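Local atomic coordinates of japanin (Rhipicephalus appendiculatus, PDB entry 4BOE), a protein that modulates the host immune response as a tick salivary lipocalin, binding cholesterol in its pocket and blocking dendritic cell differentiation from monocytes. Residues L104-L107 and K108-R111. Sequence-based numbering, arbitrary orientation.
Sequences LSDL and KEVR
Asp106 reaches forward with its carboxylate to the backbone amides of Lys108 and Glu109, in the manner of an Asx turn, where strand 101-106 of the lipocalin barrel runs into the loop leading to strand 114-118. Two amides converge on OD2. The main bond is to i+3: Asp106 OD2 receives Glu109 N at 3.2 Å on its anti lone pair, the one away from OD1. The i to i+2 bond, from Lys108 N to the same oxygen, is weak, with an N-H...O angle of 127°. Aspartate suits this position because its short arm, with CG anti to the backbone N (chi1 -161°), brings one oxygen over the inside of the turn, where consecutive N-H groups point.

The acidic side chains of Asp106 and Glu109 cross at about a right angle, their carboxylate planes 53° apart. Glutamate is long enough to pass the aspartate, its CG methylene 3.4 Å from Asp106 OD2, and to use both oxygens. Their like charges lie close, but a salt bridge from Glu109 OE2 to Lys20 and a hydrogen bond from OE1 to Thr113 probably offset the repulsion, as do the amides on OD2.

Leu107 offers a nonpolar side chain to lay on Leu73 of strand 73-78 and Phe93 of strand 91-98. At the carboxylate crossing, Glu109 OE1 stops 3.2 Å from Asp106 CB.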
loop_
_atom_site.group_PDB
_atom_site.type_symbol
_atom_site.label_atom_id
_atom_site.label_comp_id
_atom_site.label_asym_id
_atom_site.label_seq_id
_atom_site.Cartn_x
_atom_site.Cartn_y
_atom_site.Cartn_z
ATOM N N LEU A 104 2.928 -3.791 -6.236
ATOM C CA LEU A 104 1.681 -4.337 -6.755
ATOM C C LEU A 104 1.228 -3.660 -8.021
ATOM O O LEU A 104 1.453 -2.473 -8.175
ATOM C CB LEU A 104 0.558 -4.157 -5.711
ATOM C CG LEU A 104 0.730 -4.791 -4.375
ATOM C CD1 LEU A 104 -0.487 -4.438 -3.467
ATOM C CD2 LEU A 104 0.923 -6.297 -4.507
ATOM N N SER A 105 0.543 -4.393 -8.899
ATOM C CA SER A 105 -0.002 -3.849 -10.160
ATOM C C SER A 105 -1.458 -4.242 -10.273
ATOM O O SER A 105 -1.846 -5.299 -9.802
ATOM C CB SER A 105 0.708 -4.401 -11.414
ATOM O OG SER A 105 1.989 -3.860 -11.654
ATOM N N ASP A 106 -2.211 -3.467 -11.030
ATOM C CA ASP A 106 -3.594 -3.798 -11.349
ATOM C C ASP A 106 -3.675 -4.994 -12.330
ATOM O O ASP A 106 -2.855 -5.112 -13.233
ATOM C CB ASP A 106 -4.314 -2.591 -11.987
ATOM C CG ASP A 106 -5.811 -2.754 -11.899
ATOM O OD1 ASP A 106 -6.342 -2.663 -10.782
ATOM O OD2 ASP A 106 -6.425 -3.133 -12.916
ATOM N N LEU A 107 -4.700 -5.833 -12.181
ATOM C CA LEU A 107 -4.915 -7.017 -13.031
ATOM C C LEU A 107 -5.574 -6.737 -14.371
ATOM O O LEU A 107 -5.116 -7.273 -15.366
ATOM C CB LEU A 107 -5.780 -8.065 -12.302
ATOM C CG LEU A 107 -5.144 -9.424 -12.099
ATOM C CD1 LEU A 107 -4.138 -9.368 -10.992
ATOM C CD2 LEU A 107 -6.212 -10.475 -11.797
ATOM N N LYS A 108 -6.671 -5.973 -14.392
ATOM C CA LYS A 108 -7.509 -5.783 -15.585
ATOM C C LYS A 108 -7.155 -4.611 -16.522
ATOM O O LYS A 108 -7.687 -4.571 -17.639
ATOM C CB LYS A 108 -8.986 -5.663 -15.163
ATOM C CG LYS A 108 -9.530 -6.935 -14.499
ATOM C CD LYS A 108 -10.968 -6.760 -14.015
ATOM C CE LYS A 108 -11.536 -8.015 -13.383
ATOM N NZ LYS A 108 -11.093 -8.192 -11.973
ATOM N N GLU A 109 -6.282 -3.683 -16.113
ATOM C CA GLU A 109 -5.898 -2.572 -16.985
ATOM C C GLU A 109 -4.712 -2.986 -17.883
ATOM O O GLU A 109 -3.769 -3.612 -17.384
ATOM C CB GLU A 109 -5.509 -1.352 -16.145
ATOM C CG GLU A 109 -6.660 -0.753 -15.356
ATOM C CD GLU A 109 -6.236 0.218 -14.264
ATOM O OE1 GLU A 109 -5.166 -0.004 -13.647
ATOM O OE2 GLU A 109 -6.990 1.186 -14.006
ATOM N N VAL A 110 -4.760 -2.644 -19.205
ATOM C CA VAL A 110 -3.652 -2.934 -20.149
ATOM C C VAL A 110 -2.451 -2.089 -19.736
ATOM O O VAL A 110 -1.355 -2.615 -19.655
ATOM C CB VAL A 110 -4.006 -2.754 -21.664
ATOM C CG1 VAL A 110 -4.334 -1.294 -22.032
ATOM C CG2 VAL A 110 -2.870 -3.273 -22.552
ATOM N N ARG A 111 -2.672 -0.805 -19.417
ATOM C CA ARG A 111 -1.636 0.098 -18.911
ATOM C C ARG A 111 -1.792 0.004 -17.386
ATOM O O ARG A 111 -2.420 0.822 -16.732
ATOM C CB ARG A 111 -1.849 1.508 -19.475
ATOM C CG ARG A 111 -0.638 2.393 -19.420
ATOM C CD ARG A 111 -0.720 3.479 -20.474
ATOM N NE ARG A 111 0.409 4.396 -20.354
ATOM C CZ ARG A 111 0.510 5.362 -19.449
ATOM N NH1 ARG A 111 -0.471 5.573 -18.574
ATOM N NH2 ARG A 111 1.591 6.128 -19.409
#